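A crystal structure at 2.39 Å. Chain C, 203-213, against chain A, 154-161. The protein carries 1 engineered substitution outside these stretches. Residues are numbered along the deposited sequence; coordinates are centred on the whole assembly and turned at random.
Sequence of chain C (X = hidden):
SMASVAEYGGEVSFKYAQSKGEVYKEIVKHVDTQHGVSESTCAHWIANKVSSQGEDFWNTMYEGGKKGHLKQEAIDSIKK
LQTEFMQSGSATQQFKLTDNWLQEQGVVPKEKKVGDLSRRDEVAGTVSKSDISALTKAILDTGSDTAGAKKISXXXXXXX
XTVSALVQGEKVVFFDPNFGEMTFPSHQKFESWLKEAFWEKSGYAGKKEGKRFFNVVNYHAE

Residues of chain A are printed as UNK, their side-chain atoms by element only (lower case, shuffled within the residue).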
ATOM      1  N   GLY C 203      10.406  -5.683   5.765  1.00 34.18           N
ATOM      2  CA  GLY C 203       8.994  -5.353   5.487  1.00 31.42           C
ATOM      3  C   GLY C 203       8.740  -4.995   4.026  1.00 33.85           C
ATOM      4  O   GLY C 203       7.580  -4.710   3.692  1.00 36.04           O
ATOM      5  N   TYR C 204       9.761  -4.969   3.168  1.00 35.71           N
ATOM      6  CA  TYR C 204       9.622  -4.552   1.745  1.00 35.24           C
ATOM      7  C   TYR C 204       9.048  -5.705   0.897  1.00 34.95           C
ATOM      8  O   TYR C 204       8.571  -5.432  -0.209  1.00 32.16           O
ATOM      9  CB  TYR C 204      10.961  -4.056   1.181  1.00 34.15           C
ATOM     10  CG  TYR C 204      11.655  -2.956   1.941  1.00 33.81           C
ATOM     11  CD1 TYR C 204      10.972  -2.027   2.716  1.00 33.35           C
ATOM     12  CD2 TYR C 204      13.035  -2.839   1.884  1.00 34.77           C
ATOM     13  CE1 TYR C 204      11.642  -1.028   3.418  1.00 33.86           C
ATOM     14  CE2 TYR C 204      13.720  -1.848   2.573  1.00 35.10           C
ATOM     15  CZ  TYR C 204      13.020  -0.930   3.334  1.00 35.38           C
ATOM     16  OH  TYR C 204      13.661   0.057   4.003  1.00 36.26           O
ATOM     17  N   ALA C 205       9.141  -6.954   1.355  1.00 35.51           N
ATOM     18  CA  ALA C 205       8.771  -8.148   0.549  1.00 35.63           C
ATOM     19  C   ALA C 205       7.255  -8.170   0.322  1.00 34.02           C
ATOM     20  O   ALA C 205       6.835  -8.404  -0.842  1.00 34.25           O
ATOM     21  CB  ALA C 205       9.225  -9.419   1.212  1.00 35.35           C
ATOM     22  N   GLY C 206       6.481  -7.920   1.384  1.00 32.68           N
ATOM     23  CA  GLY C 206       5.007  -7.915   1.368  1.00 32.93           C
ATOM     24  C   GLY C 206       4.476  -9.284   1.745  1.00 38.03           C
ATOM     25  O   GLY C 206       5.304 -10.198   1.918  1.00 38.80           O
ATOM     26  N   LYS C 207       3.153  -9.426   1.902  1.00 44.07           N
ATOM     27  CA  LYS C 207       2.486 -10.714   2.231  1.00 46.21           C
ATOM     28  C   LYS C 207       1.915 -11.340   0.961  1.00 50.64           C
ATOM     29  O   LYS C 207       1.927 -12.582   0.866  1.00 56.74           O
ATOM     30  CB  LYS C 207       1.389 -10.492   3.271  1.00 48.20           C
ATOM     31  CG  LYS C 207       1.915 -10.137   4.653  1.00 55.16           C
ATOM     32  CD  LYS C 207       2.026  -8.650   4.955  1.00 60.72           C
ATOM     33  CE  LYS C 207       3.160  -8.330   5.914  1.00 56.88           C
ATOM     34  NZ  LYS C 207       3.163  -9.214   7.105  1.00 59.21           N
ATOM     35  N   LYS C 208       1.433 -10.514   0.040  1.00 48.23           N
ATOM     36  CA  LYS C 208       0.668 -10.952  -1.154  1.00 53.58           C
ATOM     37  C   LYS C 208       1.646 -11.203  -2.303  1.00 55.33           C
ATOM     38  O   LYS C 208       2.816 -10.785  -2.197  1.00 47.08           O
ATOM     39  CB  LYS C 208      -0.370  -9.896  -1.538  1.00 54.29           C
ATOM     40  CG  LYS C 208      -1.334  -9.506  -0.430  1.00 56.29           C
ATOM     41  CD  LYS C 208      -2.022  -8.175  -0.663  1.00 58.97           C
ATOM     42  CE  LYS C 208      -3.050  -8.133  -1.788  1.00 65.74           C
ATOM     43  NZ  LYS C 208      -3.780  -9.414  -1.994  1.00 64.92           N
ATOM     44  N   GLU C 209       1.187 -11.938  -3.313  1.00 63.39           N
ATOM     45  CA  GLU C 209       1.883 -12.058  -4.617  1.00 77.47           C
ATOM     46  C   GLU C 209       1.517 -10.807  -5.410  1.00 67.11           C
ATOM     47  O   GLU C 209       0.502 -10.184  -5.077  1.00 63.01           O
ATOM     48  CB  GLU C 209       1.516 -13.365  -5.321  1.00 90.00           C
ATOM     49  CG  GLU C 209       2.111 -14.583  -4.638  1.00 92.11           C
ATOM     50  CD  GLU C 209       3.628 -14.598  -4.526  1.00 99.47           C
ATOM     51  OE1 GLU C 209       4.290 -13.867  -5.300  1.00106.66           O
ATOM     52  OE2 GLU C 209       4.143 -15.319  -3.646  1.00113.02           O
ATOM     53  N   GLY C 210       2.356 -10.408  -6.351  1.00 59.12           N
ATOM     54  CA  GLY C 210       2.168  -9.132  -7.053  1.00 54.75           C
ATOM     55  C   GLY C 210       3.497  -8.539  -7.420  1.00 55.61           C
ATOM     56  O   GLY C 210       4.374  -8.480  -6.541  1.00 56.63           O
ATOM     57  N   LYS C 211       3.632  -8.117  -8.675  1.00 54.46           N
ATOM     58  CA  LYS C 211       4.846  -7.444  -9.200  1.00 48.25           C
ATOM     59  C   LYS C 211       4.766  -5.963  -8.823  1.00 46.89           C
ATOM     60  O   LYS C 211       3.672  -5.373  -8.960  1.00 48.35           O
ATOM     61  CB  LYS C 211       4.945  -7.677 -10.702  1.00 47.91           C
ATOM     62  CG  LYS C 211       4.880  -9.137 -11.124  1.00 51.98           C
ATOM     63  CD  LYS C 211       5.863 -10.030 -10.399  1.00 54.93           C
ATOM     64  CE  LYS C 211       6.182 -11.295 -11.160  1.00 60.71           C
ATOM     65  NZ  LYS C 211       7.384 -11.948 -10.592  1.00 67.90           N
ATOM     66  N   ARG C 212       5.863  -5.413  -8.297  1.00 42.30           N
ATOM     67  CA  ARG C 212       5.981  -3.982  -7.938  1.00 38.42           C
ATOM     68  C   ARG C 212       7.187  -3.449  -8.705  1.00 36.28           C
ATOM     69  O   ARG C 212       8.119  -4.225  -8.937  1.00 37.56           O
ATOM     70  CB  ARG C 212       6.132  -3.817  -6.425  1.00 37.95           C
ATOM     71  CG  ARG C 212       4.964  -4.376  -5.626  1.00 37.08           C
ATOM     72  CD  ARG C 212       5.050  -3.974  -4.174  1.00 36.60           C
ATOM     73  NE  ARG C 212       6.160  -4.651  -3.511  1.00 38.18           N
ATOM     74  CZ  ARG C 212       6.164  -5.933  -3.161  1.00 41.18           C
ATOM     75  NH1 ARG C 212       5.131  -6.727  -3.404  1.00 44.74           N
ATOM     76  NH2 ARG C 212       7.226  -6.435  -2.582  1.00 44.91           N
ATOM     77  N   PHE C 213       7.146  -2.181  -9.100  1.00 33.54           N
ATOM     78  CA  PHE C 213       8.186  -1.526  -9.929  1.00 34.08           C
ATOM     79  C   PHE C 213       9.401  -1.211  -9.059  1.00 34.77           C
ATOM     80  O   PHE C 213       9.293  -0.931  -7.854  1.00 33.76           O
ATOM     81  CB  PHE C 213       7.633  -0.269 -10.588  1.00 32.92           C
ATOM     82  CG  PHE C 213       6.528  -0.526 -11.578  1.00 32.30           C
ATOM     83  CD1 PHE C 213       6.675  -1.482 -12.572  1.00 33.76           C
ATOM     84  CD2 PHE C 213       5.332   0.180 -11.506  1.00 30.73           C
ATOM     85  CE1 PHE C 213       5.666  -1.694 -13.508  1.00 33.81           C
ATOM     86  CE2 PHE C 213       4.338  -0.036 -12.443  1.00 30.73           C
ATOM     87  CZ  PHE C 213       4.499  -0.980 -13.431  1.00 31.80           C
TER
ATOM     88  N   UNK A 154      12.150   1.622  -5.142  1.00 33.31           N
ATOM     89  CA  UNK A 154      11.429   0.342  -4.897  1.00 34.16           C
ATOM     90  C   UNK A 154       9.994   0.715  -4.502  1.00 32.42           C
ATOM     91  O   UNK A 154       9.807   1.667  -3.702  1.00 32.03           O
ATOM     92  c   UNK A 154      13.634  -1.992  -5.140  1.00 47.42           C
ATOM     93  c   UNK A 154      12.126  -0.488  -3.794  1.00 37.36           C
ATOM     94  c   UNK A 154      11.341  -1.721  -3.407  1.00 36.78           C
ATOM     95  c   UNK A 154      13.561  -0.878  -4.142  1.00 42.25           C
ATOM     96  N   UNK A 155       9.022  -0.001  -5.040  1.00 31.39           N
ATOM     97  CA  UNK A 155       7.588   0.199  -4.703  1.00 30.39           C
ATOM     98  C   UNK A 155       7.260  -0.790  -3.586  1.00 29.37           C
ATOM     99  O   UNK A 155       7.772  -1.912  -3.620  1.00 30.71           O
ATOM    100  n   UNK A 155       7.055   2.507  -6.000  1.00 30.13           N
ATOM    101  c   UNK A 155       6.541   1.467  -6.636  1.00 30.39           C
ATOM    102  o   UNK A 155       5.869   1.593  -7.684  1.00 29.69           O
ATOM    103  c   UNK A 155       6.713   0.117  -5.960  1.00 29.22           C
ATOM    104  N   UNK A 156       6.506  -0.347  -2.601  1.00 28.66           N
ATOM    105  CA  UNK A 156       6.100  -1.182  -1.438  1.00 29.80           C
ATOM    106  C   UNK A 156       4.649  -1.672  -1.652  1.00 28.66           C
ATOM    107  O   UNK A 156       3.890  -1.049  -2.415  1.00 26.75           O
ATOM    108  c   UNK A 156       8.653  -0.705   0.397  1.00 33.14           C
ATOM    109  c   UNK A 156       6.217  -0.347  -0.162  1.00 30.31           C
ATOM    110  c   UNK A 156       7.464   1.354   1.185  1.00 32.47           C
ATOM    111  c   UNK A 156       7.572   0.317   0.076  1.00 32.36           C
ATOM    112  N   UNK A 157       4.316  -2.791  -1.038  1.00 29.19           N
ATOM    113  CA  UNK A 157       2.978  -3.406  -1.070  1.00 29.47           C
ATOM    114  C   UNK A 157       2.007  -2.480  -0.356  1.00 28.02           C
ATOM    115  O   UNK A 157       2.316  -2.055   0.735  1.00 27.10           O
ATOM    116  c   UNK A 157       3.000  -4.775  -0.405  1.00 31.51           C
ATOM    117  c   UNK A 157       1.920  -7.014  -0.294  1.00 35.04           C
ATOM    118  c   UNK A 157       1.766  -5.577  -0.728  1.00 33.84           C
ATOM    119  o   UNK A 157       2.005  -7.243   0.936  1.00 36.75           O
ATOM    120  o   UNK A 157       1.978  -7.874  -1.187  1.00 39.10           O
ATOM    121  N   UNK A 158       0.924  -2.114  -1.030  1.00 27.86           N
ATOM    122  CA  UNK A 158      -0.205  -1.416  -0.419  1.00 27.57           C
ATOM    123  C   UNK A 158      -1.027  -2.415   0.361  1.00 26.77           C
ATOM    124  O   UNK A 158      -0.920  -3.625   0.114  1.00 24.24           O
ATOM    125  N   UNK A 159      -1.804  -1.919   1.304  1.00 27.32           N
ATOM    126  CA  UNK A 159      -2.691  -2.785   2.096  1.00 29.08           C
ATOM    127  C   UNK A 159      -3.958  -3.171   1.333  1.00 29.06           C
ATOM    128  O   UNK A 159      -4.143  -2.771   0.141  1.00 26.09           O
ATOM    129  N   UNK A 160      -4.818  -3.900   2.029  1.00 26.68           N
ATOM    130  CA  UNK A 160      -6.164  -4.287   1.554  1.00 25.31           C
ATOM    131  C   UNK A 160      -7.237  -3.679   2.455  1.00 21.27           C
ATOM    132  O   UNK A 160      -6.993  -3.501   3.642  1.00 23.07           O
ATOM    133  o   UNK A 160      -5.330  -6.211   0.534  1.00 37.62           O
ATOM    134  c   UNK A 160      -6.258  -5.759   1.494  1.00 27.67           C
ATOM    135  N   UNK A 161      -8.350  -3.275   1.848  1.00 18.61           N
ATOM    136  CA  UNK A 161      -9.493  -2.691   2.569  1.00 16.36           C
ATOM    137  C   UNK A 161     -10.764  -3.337   2.037  1.00 15.75           C
ATOM    138  O   UNK A 161     -10.749  -3.779   0.903  1.00 15.14           O
ATOM    139  c   UNK A 161      -9.470  -1.169   2.502  1.00 15.85           C
ATOM    140  c   UNK A 161     -10.506  -0.548   3.374  1.00 15.15           C
ATOM    141  n   UNK A 161     -12.154   0.589   4.222  1.00 14.59           N
ATOM    142  c   UNK A 161     -11.457   0.384   3.092  1.00 14.87           C
ATOM    143  n   UNK A 161     -10.662  -0.896   4.689  1.00 14.11           N
ATOM    144  c   UNK A 161     -11.627  -0.185   5.201  1.00 13.90           C
TER

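Position 154 has four side-chain atoms, all carbon. The chain forks at its first carbon, one arm being two carbons long. Its backbone lies beside Phe C213 O. This is Ile A154. Its C is 3.8 Å from Phe C213 O. Its side chain comes no nearer to this stretch than 5.0 Å, Ile A154 CG2 to Phe C213 O.

Position 155 has two carbons, the second carrying one oxygen and one nitrogen. It sits beside Arg C212 and Phe C213. This short amide is Asn A155. Its CB points toward chain C and lies 4.0 Å from Arg C212 CB. Its backbone carries both hydrogen bonds to the stretch. Asn A155 N donates to Phe C213 O at 3.0 Å, and Arg C212 NE donates to Asn A155 O at 3.2 Å.

Position 156 has four carbons, forked at the second. One tip lies against the Tyr C204 ring. This is Leu A156. Its CB points away from chain C, but the end comes nearer. Leu A156 CD2 packs 3.5 Å from Tyr C204 CD1, an apolar contact.

Position 157 has three carbons in a row, the third carrying two oxygens. These meet the amides of Lys C207 and Lys C208. This is Glu A157. With chi1 and chi2 both t, the side chain is extended. Lys C207 N donates to Glu A157 OE1 at 2.6 Å. Lys C208 N donates to Glu A157 OE2 at 3.0 Å and makes a weak bond to Glu A157 OE1 at 3.4 Å. Gly C206 CA lies 3.1 Å from Glu A157 OE1. A CB on Gly C206 would clash with Glu A157 CD, so the bare backbone leaves room for the carboxylate.

Position 158 has no side-chain atoms. It is Gly A158. Position 159 also has none and is Gly A159. Neither makes a close contact with this stretch.

Position 160 has one carbon, then one oxygen, near Lys C208. This is Ser A160. Ser A160 OG lies 3.8 Å from Lys C208 CE and is hydrogen-bonded elsewhere in the structure.

Position 161 has one carbon, then a five-membered ring of three carbons and two nitrogens. It is out of reach of this stretch. This is His A161.

The contact rests on two polar sites. Glu A157 receives two successive backbone amides. Phe C213 and Arg C212 hold the backbone of Asn A155. Arg C212 links these sites: one guanidinium face lies against Glu A157 CB, while Arg C212 NH2 donates to Ala C205 O at 2.7 Å, tying the arginine to the preceding loop. Tyr C204 and Leu A156 add apolar packing.

Chain A, residues 154-161: INLEGGSH
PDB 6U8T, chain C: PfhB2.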